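Long-range contacts in succinate-semialdehyde dehydrogenase (NAD(P)(+)) (PDB 3RH9), which probably oxidises succinate semialdehyde to succinate with NAD+ or NADP+ as cofactor, as a member of the aldehyde dehydrogenase family: residues A[289-297]-A[408-419]; A[447-455]-A[463-471]. One frame throughout, in Å; residues are numbered along the deposited sequence.

How the contacts relate
Contact 1 joins strand 295-299 and the loop before it to the end of helix 402-409 and the start of strand 417-421; contact 2, later in the chain, pairs a loop with the stretch running into helix 467-471. Their centres are about 18 Å apart, yet they meet along an apolar seam. Leu416 CD1 of contact 1 packs 3.5 Å from Phe454 CZ of contact 2, and Val291 CG2 lies 3.6 Å from the same Phe454 CZ. Both lie near Glu256, the predicted active-site residue: the side chain of Leu416 is about 5 Å from its side chain and that of Glu465 about 3 Å. The two contacts therefore probably form adjoining parts of the wall round the active site.

Contact 1: residues A[289-297]-A[408-419]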
loop_
_atom_site.group_PDB
_atom_site.type_symbol
_atom_site.label_atom_id
_atom_site.label_comp_id
_atom_site.label_asym_id
_atom_site.label_seq_id
_atom_site.Cartn_x
_atom_site.Cartn_y
_atom_site.Cartn_z
ATOM N N THR A 289 -5.814 21.858 -9.889
ATOM C CA THR A 289 -5.809 21.011 -8.709
ATOM C C THR A 289 -6.575 19.722 -8.999
ATOM O O THR A 289 -7.462 19.702 -9.850
ATOM C CB THR A 289 -6.488 21.751 -7.543
ATOM O OG1 THR A 289 -5.581 22.719 -7.000
ATOM C CG2 THR A 289 -6.920 20.785 -6.455
ATOM N N CYS A 290 -6.246 18.646 -8.297
ATOM C CA CYS A 290 -6.932 17.381 -8.540
ATOM C C CYS A 290 -8.163 17.266 -7.675
ATOM O O CYS A 290 -8.913 16.286 -7.746
ATOM C CB CYS A 290 -6.005 16.199 -8.339
ATOM S SG CYS A 290 -4.773 16.123 -9.645
ATOM N N VAL A 291 -8.387 18.305 -6.888
ATOM C CA VAL A 291 -9.581 18.397 -6.073
ATOM C C VAL A 291 -10.610 19.314 -6.737
ATOM O O VAL A 291 -11.769 19.347 -6.346
ATOM C CB VAL A 291 -9.221 18.855 -4.652
ATOM C CG1 VAL A 291 -10.432 19.354 -3.913
ATOM C CG2 VAL A 291 -8.603 17.704 -3.921
ATOM N N CYS A 292 -10.187 20.035 -7.764
ATOM C CA CYS A 292 -11.099 20.920 -8.483
ATOM C C CYS A 292 -12.151 20.163 -9.268
ATOM O O CYS A 292 -11.849 19.164 -9.927
ATOM C CB CYS A 292 -10.323 21.841 -9.414
ATOM S SG CYS A 292 -9.464 23.091 -8.466
ATOM N N ALA A 293 -13.394 20.622 -9.191
ATOM C CA ALA A 293 -14.443 19.983 -9.969
ATOM C C ALA A 293 -13.949 19.958 -11.410
ATOM O O ALA A 293 -13.359 20.931 -11.878
ATOM C CB ALA A 293 -15.740 20.755 -9.853
ATOM N N ASN A 294 -14.146 18.840 -12.096
ATOM C CA ASN A 294 -13.761 18.761 -13.493
ATOM C C ASN A 294 -14.986 18.539 -14.372
ATOM O O ASN A 294 -15.063 19.045 -15.493
ATOM C CB ASN A 294 -12.709 17.673 -13.719
ATOM C CG ASN A 294 -12.101 17.735 -15.098
ATOM O OD1 ASN A 294 -12.285 16.837 -15.914
ATOM N ND2 ASN A 294 -11.398 18.802 -15.377
ATOM N N ARG A 295 -15.944 17.786 -13.845
ATOM C CA ARG A 295 -17.219 17.554 -14.514
ATOM C C ARG A 295 -18.342 18.019 -13.598
ATOM O O ARG A 295 -18.479 17.528 -12.478
ATOM C CB ARG A 295 -17.367 16.073 -14.852
ATOM C CG ARG A 295 -16.500 15.638 -16.003
ATOM C CD ARG A 295 -16.464 14.154 -16.130
ATOM N NE ARG A 295 -16.002 13.542 -14.890
ATOM C CZ ARG A 295 -16.329 12.312 -14.508
ATOM N NH1 ARG A 295 -17.120 11.588 -15.282
ATOM N NH2 ARG A 295 -15.884 11.812 -13.357
ATOM N N ILE A 296 -19.127 18.993 -14.043
ATOM C CA ILE A 296 -20.245 19.474 -13.233
ATOM C C ILE A 296 -21.536 18.879 -13.759
ATOM O O ILE A 296 -22.016 19.251 -14.821
ATOM C CB ILE A 296 -20.347 21.017 -13.198
ATOM C CG1 ILE A 296 -19.182 21.642 -12.426
ATOM C CG2 ILE A 296 -21.631 21.436 -12.536
ATOM C CD1 ILE A 296 -17.890 21.616 -13.153
ATOM N N PHE A 297 -22.083 17.922 -13.025
ATOM C CA PHE A 297 -23.333 17.304 -13.417
ATOM C C PHE A 297 -24.497 18.061 -12.790
ATOM O O PHE A 297 -24.585 18.178 -11.571
ATOM C CB PHE A 297 -23.368 15.839 -12.991
ATOM C CG PHE A 297 -22.449 14.953 -13.782
ATOM C CD1 PHE A 297 -21.158 14.703 -13.342
ATOM C CD2 PHE A 297 -22.878 14.360 -14.959
ATOM C CE1 PHE A 297 -20.311 13.878 -14.060
ATOM C CE2 PHE A 297 -22.040 13.539 -15.681
ATOM C CZ PHE A 297 -20.748 13.298 -15.228
ATOM N N ALA A 408 -22.241 7.843 -14.139
ATOM C CA ALA A 408 -21.595 8.864 -14.929
ATOM C C ALA A 408 -20.358 9.361 -14.198
ATOM O O ALA A 408 -19.308 9.548 -14.804
ATOM C CB ALA A 408 -22.549 9.991 -15.203
ATOM N N GLY A 409 -20.487 9.555 -12.886
ATOM C CA GLY A 409 -19.382 10.014 -12.065
ATOM C C GLY A 409 -18.238 9.020 -12.003
ATOM O O GLY A 409 -17.069 9.402 -11.885
ATOM N N ASN A 410 -18.573 7.739 -12.082
ATOM C CA ASN A 410 -17.571 6.697 -11.976
ATOM C C ASN A 410 -16.951 6.388 -13.327
ATOM O O ASN A 410 -16.056 5.543 -13.433
ATOM C CB ASN A 410 -18.171 5.428 -11.376
ATOM C CG ASN A 410 -18.464 5.556 -9.898
ATOM O OD1 ASN A 410 -19.378 4.916 -9.379
ATOM N ND2 ASN A 410 -17.683 6.371 -9.206
ATOM N N ASP A 411 -17.423 7.077 -14.358
ATOM C CA ASP A 411 -17.026 6.775 -15.727
ATOM C C ASP A 411 -15.666 7.413 -16.039
ATOM O O ASP A 411 -15.554 8.353 -16.827
ATOM C CB ASP A 411 -18.115 7.258 -16.677
ATOM C CG ASP A 411 -17.741 7.086 -18.127
ATOM O OD1 ASP A 411 -17.105 6.054 -18.460
ATOM O OD2 ASP A 411 -18.079 7.988 -18.926
ATOM N N THR A 412 -14.634 6.890 -15.382
ATOM C CA THR A 412 -13.299 7.481 -15.387
ATOM C C THR A 412 -12.308 6.486 -14.801
ATOM O O THR A 412 -12.686 5.599 -14.049
ATOM C CB THR A 412 -13.249 8.829 -14.579
ATOM O OG1 THR A 412 -11.888 9.158 -14.239
ATOM C CG2 THR A 412 -14.093 8.736 -13.291
ATOM N N GLU A 413 -11.041 6.641 -15.159
ATOM C CA GLU A 413 -9.952 5.833 -14.614
ATOM C C GLU A 413 -9.774 6.027 -13.126
ATOM O O GLU A 413 -9.271 5.137 -12.427
ATOM C CB GLU A 413 -8.637 6.241 -15.272
ATOM C CG GLU A 413 -8.175 5.306 -16.329
ATOM C CD GLU A 413 -6.950 5.831 -17.017
ATOM O OE1 GLU A 413 -6.216 5.023 -17.638
ATOM O OE2 GLU A 413 -6.722 7.058 -16.928
ATOM N N PHE A 414 -10.173 7.209 -12.659
ATOM C CA PHE A 414 -9.766 7.697 -11.349
ATOM C C PHE A 414 -10.845 7.629 -10.282
ATOM O O PHE A 414 -11.955 7.170 -10.528
ATOM C CB PHE A 414 -9.243 9.123 -11.481
ATOM C CG PHE A 414 -8.210 9.272 -12.551
ATOM C CD1 PHE A 414 -6.968 8.678 -12.414
ATOM C CD2 PHE A 414 -8.489 9.977 -13.708
ATOM C CE1 PHE A 414 -6.015 8.797 -13.392
ATOM C CE2 PHE A 414 -7.532 10.099 -14.696
ATOM C CZ PHE A 414 -6.288 9.508 -14.538
ATOM N N GLY A 415 -10.483 8.094 -9.094
ATOM C CA GLY A 415 -11.357 8.084 -7.942
ATOM C C GLY A 415 -10.760 8.908 -6.812
ATOM O O GLY A 415 -10.684 8.455 -5.661
ATOM N N LEU A 416 -10.319 10.118 -7.139
ATOM C CA LEU A 416 -9.811 11.009 -6.118
ATOM C C LEU A 416 -10.977 11.723 -5.434
ATOM O O LEU A 416 -11.559 11.181 -4.499
ATOM C CB LEU A 416 -8.786 11.987 -6.691
ATOM C CG LEU A 416 -7.833 12.698 -5.723
ATOM C CD1 LEU A 416 -7.361 11.758 -4.614
ATOM C CD2 LEU A 416 -6.631 13.320 -6.462
ATOM N N ALA A 417 -11.339 12.918 -5.892
ATOM C CA ALA A 417 -12.412 13.658 -5.229
ATOM C C ALA A 417 -13.737 13.697 -6.011
ATOM O O ALA A 417 -13.779 13.421 -7.202
ATOM C CB ALA A 417 -11.951 15.052 -4.867
ATOM N N SER A 418 -14.813 14.025 -5.305
ATOM C CA SER A 418 -16.158 14.078 -5.868
ATOM C C SER A 418 -17.085 14.867 -4.938
ATOM O O SER A 418 -16.791 15.037 -3.758
ATOM C CB SER A 418 -16.714 12.674 -6.101
ATOM O OG SER A 418 -16.543 11.860 -4.958
ATOM N N TYR A 419 -18.193 15.376 -5.461
ATOM C CA TYR A 419 -19.061 16.222 -4.644
ATOM C C TYR A 419 -20.502 16.050 -5.041
ATOM O O TYR A 419 -20.816 15.926 -6.227
ATOM C CB TYR A 419 -18.672 17.685 -4.793
ATOM C CG TYR A 419 -17.207 17.906 -4.614
ATOM C CD1 TYR A 419 -16.672 18.159 -3.355
ATOM C CD2 TYR A 419 -16.343 17.839 -5.699
ATOM C CE1 TYR A 419 -15.318 18.349 -3.185
ATOM C CE2 TYR A 419 -14.985 18.024 -5.532
ATOM C CZ TYR A 419 -14.490 18.278 -4.276
ATOM O OH TYR A 419 -13.155 18.474 -4.122
#
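Arg295 reaches from its strand to the C-terminal end of helix 402-409, and this is one close-knit part of the contact. A bend at chi3 (-57°) turns the long chain so that the edge of its guanidinium faces two backbone carbonyls. NH2 gives a hydrogen bond to Gly409 O at 3.1 Å, with the oxygen near the guanidinium plane, while NH1 makes a weak one to Ala408 O at 3.0 Å, bent to 135° at the hydrogen. NH2 also donates to Asn260 O, so several backbone acceptors hold the group's rotation. Arginine suits the place because the last carbonyls of a helix lack the usual i+4 N-H partners, and the helix dipole probably adds to their pull on a cation. Phe297 CE1 lies over one face of the guanidinium, near its rim. The same ring approaches the methyl of Ala408, with CE2 3.6 Å from CB.

A second packed patch, mainly apolar, sets Cys290 and Val291 on the buried residues Leu416, Ala417 and Tyr419. Cys290 CB meets Leu416 CD2 at 3.5 Å, and Val291 CG2 is 4.4 Å from Ala417 CB. The small Ala417 lets Val291 lie close to the backbone. The ring of Tyr419 turns its edge to Val291 O, although the hydrogen bond modelled from its hydroxyl is doubtful.

Toward solvent the fit slackens. Thr412 CG2 stands 3.6 Å from Arg295 NH2, and partly exposed Asp411 merely skirts the guanidinium.

In the catalytic-domain sheet, strand 262-265 runs between strands 295-299 and 417-421, parallel to both, and Pro262 touches Arg295 and Phe297. Strand 393-399 flanks 295-299 on its other edge, with Ala397 and Phe399 against Phe297, while helix 271-283 packs on Ala293, Ile296 and Tyr419.

Contact 2: residues A[447-455]-A[463-471]; sequences GPTPEAPFG and GREGGLEGL
Phe454 and Glu465 form a single antiparallel hydrogen-bonded bridge at the subunit interface of this aldehyde dehydrogenase, with Phe454 N to Glu465 O at 2.8 Å and Glu465 N to Phe454 O at 2.9 Å. From it the side chains fan out differently. With CG anti to the backbone N (chi1 176°), the ring of Phe454 takes Pro448 CG over the centre of one face. Glu465 is extended beyond CG, and its OE2 forms a salt bridge with Lys167, close to the predicted active-site Glu256. Arg464 lays a guanidinium face on the backbone of Gly455, whose C is 3.4 Å from NH1; a side chain there would collide with it. Its NH2 forms a salt bridge with Glu476 of the second subunit. Nearby, the side chains of Pro453 and Glu469 cross obliquely, Pro453 CB 3.4 Å from Glu469 CG, while Glu469 OE1 is hydrogen-bonded to Tyr145 OH of the second subunit. Gly466 and Gly467, bare and at positive phi, let the chain press against the type I turn 449-452. There Gly467 N donates to Pro450 O at 2.7 Å, almost straight (173°) but from above the carbonyl plane.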
loop_
_atom_site.group_PDB
_atom_site.type_symbol
_atom_site.label_atom_id
_atom_site.label_comp_id
_atom_site.label_asym_id
_atom_site.label_seq_id
_atom_site.Cartn_x
_atom_site.Cartn_y
_atom_site.Cartn_z
ATOM N N GLY A 447 -11.960 20.794 0.096
ATOM C CA GLY A 447 -11.008 19.744 -0.194
ATOM C C GLY A 447 -10.575 19.024 1.054
ATOM O O GLY A 447 -11.228 19.110 2.080
ATOM N N PRO A 448 -9.447 18.318 0.977
ATOM C CA PRO A 448 -8.935 17.491 2.080
ATOM C C PRO A 448 -8.527 18.312 3.313
ATOM O O PRO A 448 -8.227 19.503 3.207
ATOM C CB PRO A 448 -7.696 16.821 1.472
ATOM C CG PRO A 448 -7.808 17.017 0.002
ATOM C CD PRO A 448 -8.574 18.277 -0.206
ATOM N N THR A 449 -8.495 17.663 4.472
ATOM C CA THR A 449 -8.117 18.334 5.713
ATOM C C THR A 449 -7.163 17.465 6.546
ATOM O O THR A 449 -7.219 16.238 6.469
ATOM C CB THR A 449 -9.363 18.688 6.529
ATOM O OG1 THR A 449 -9.065 19.790 7.388
ATOM C CG2 THR A 449 -9.817 17.496 7.353
ATOM N N PRO A 450 -6.274 18.095 7.341
ATOM C CA PRO A 450 -5.269 17.315 8.072
ATOM C C PRO A 450 -5.888 16.273 8.989
ATOM O O PRO A 450 -5.286 15.237 9.224
ATOM C CB PRO A 450 -4.532 18.378 8.896
ATOM C CG PRO A 450 -4.765 19.644 8.170
ATOM C CD PRO A 450 -6.156 19.532 7.640
ATOM N N GLU A 451 -7.096 16.551 9.471
ATOM C CA GLU A 451 -7.804 15.697 10.412
ATOM C C GLU A 451 -8.430 14.432 9.803
ATOM O O GLU A 451 -8.978 13.607 10.533
ATOM C CB GLU A 451 -8.906 16.505 11.083
ATOM C CG GLU A 451 -8.450 17.753 11.831
ATOM C CD GLU A 451 -8.487 19.025 10.983
ATOM O OE1 GLU A 451 -8.454 18.923 9.741
ATOM O OE2 GLU A 451 -8.545 20.134 11.563
ATOM N N ALA A 452 -8.376 14.274 8.480
ATOM C CA ALA A 452 -9.045 13.126 7.841
ATOM C C ALA A 452 -8.300 12.532 6.633
ATOM O O ALA A 452 -7.588 13.229 5.931
ATOM C CB ALA A 452 -10.496 13.472 7.482
ATOM N N PRO A 453 -8.450 11.222 6.405
ATOM C CA PRO A 453 -7.667 10.578 5.341
ATOM C C PRO A 453 -8.066 11.054 3.951
ATOM O O PRO A 453 -9.246 11.289 3.697
ATOM C CB PRO A 453 -7.996 9.085 5.514
ATOM C CG PRO A 453 -9.318 9.061 6.301
ATOM C CD PRO A 453 -9.186 10.240 7.228
ATOM N N PHE A 454 -7.088 11.199 3.065
ATOM C CA PHE A 454 -7.350 11.619 1.692
ATOM C C PHE A 454 -6.448 10.867 0.716
ATOM O O PHE A 454 -5.257 10.703 0.955
ATOM C CB PHE A 454 -7.166 13.129 1.530
ATOM C CG PHE A 454 -7.326 13.613 0.110
ATOM C CD1 PHE A 454 -8.587 13.783 -0.441
ATOM C CD2 PHE A 454 -6.222 13.904 -0.667
ATOM C CE1 PHE A 454 -8.740 14.223 -1.740
ATOM C CE2 PHE A 454 -6.369 14.349 -1.975
ATOM C CZ PHE A 454 -7.624 14.502 -2.508
ATOM N N GLY A 455 -7.025 10.407 -0.386
ATOM C CA GLY A 455 -6.303 9.583 -1.326
ATOM C C GLY A 455 -7.274 8.986 -2.306
ATOM O O GLY A 455 -8.478 9.173 -2.186
ATOM N N GLY A 463 -2.774 4.607 -0.983
ATOM C CA GLY A 463 -2.504 5.133 0.339
ATOM C C GLY A 463 -3.280 6.396 0.639
ATOM O O GLY A 463 -3.955 6.953 -0.233
ATOM N N ARG A 464 -3.174 6.845 1.886
ATOM C CA ARG A 464 -3.920 7.996 2.377
ATOM C C ARG A 464 -3.004 8.945 3.120
ATOM O O ARG A 464 -2.109 8.517 3.846
ATOM C CB ARG A 464 -5.022 7.542 3.339
ATOM C CG ARG A 464 -6.157 6.757 2.694
ATOM C CD ARG A 464 -6.880 7.566 1.619
ATOM N NE ARG A 464 -7.947 6.767 1.043
ATOM C CZ ARG A 464 -7.839 6.041 -0.068
ATOM N NH1 ARG A 464 -6.710 6.022 -0.775
ATOM N NH2 ARG A 464 -8.884 5.329 -0.474
ATOM N N GLU A 465 -3.233 10.237 2.945
ATOM C CA GLU A 465 -2.529 11.249 3.714
ATOM C C GLU A 465 -3.551 11.938 4.596
ATOM O O GLU A 465 -4.709 12.083 4.214
ATOM C CB GLU A 465 -1.860 12.259 2.788
ATOM C CG GLU A 465 -0.758 11.661 1.933
ATOM C CD GLU A 465 -0.070 12.683 1.024
ATOM O OE1 GLU A 465 -0.767 13.632 0.569
ATOM O OE2 GLU A 465 1.152 12.526 0.759
ATOM N N GLY A 466 -3.120 12.368 5.774
ATOM C CA GLY A 466 -4.003 13.031 6.717
ATOM C C GLY A 466 -4.751 12.059 7.611
ATOM O O GLY A 466 -4.844 10.861 7.320
ATOM N N GLY A 467 -5.286 12.579 8.708
ATOM C CA GLY A 467 -5.954 11.754 9.693
ATOM C C GLY A 467 -5.045 10.672 10.245
ATOM O O GLY A 467 -3.831 10.738 10.115
ATOM N N LEU A 468 -5.650 9.662 10.847
ATOM C CA LEU A 468 -4.933 8.540 11.423
ATOM C C LEU A 468 -4.129 7.790 10.401
ATOM O O LEU A 468 -2.930 7.616 10.558
ATOM C CB LEU A 468 -5.920 7.543 12.002
ATOM C CG LEU A 468 -5.278 6.610 13.022
ATOM C CD1 LEU A 468 -5.367 7.284 14.391
ATOM C CD2 LEU A 468 -5.952 5.223 13.027
ATOM N N GLU A 469 -4.801 7.295 9.369
ATOM C CA GLU A 469 -4.121 6.425 8.421
ATOM C C GLU A 469 -2.899 7.123 7.831
ATOM O O GLU A 469 -1.878 6.481 7.570
ATOM C CB GLU A 469 -5.067 5.803 7.362
ATOM C CG GLU A 469 -6.367 6.527 7.103
ATOM C CD GLU A 469 -7.394 6.363 8.224
ATOM O OE1 GLU A 469 -8.092 5.319 8.260
ATOM O OE2 GLU A 469 -7.528 7.295 9.064
ATOM N N GLY A 470 -2.985 8.443 7.675
ATOM C CA GLY A 470 -1.848 9.210 7.196
ATOM C C GLY A 470 -0.640 9.124 8.121
ATOM O O GLY A 470 0.511 9.095 7.674
ATOM N N LEU A 471 -0.897 9.103 9.424
ATOM C CA LEU A 471 0.173 8.958 10.404
ATOM C C LEU A 471 0.881 7.618 10.263
ATOM O O LEU A 471 2.028 7.498 10.650
ATOM C CB LEU A 471 -0.374 9.080 11.826
ATOM C CG LEU A 471 -0.484 10.457 12.475
ATOM C CD1 LEU A 471 -1.450 10.382 13.635
ATOM C CD2 LEU A 471 0.888 10.925 12.952
#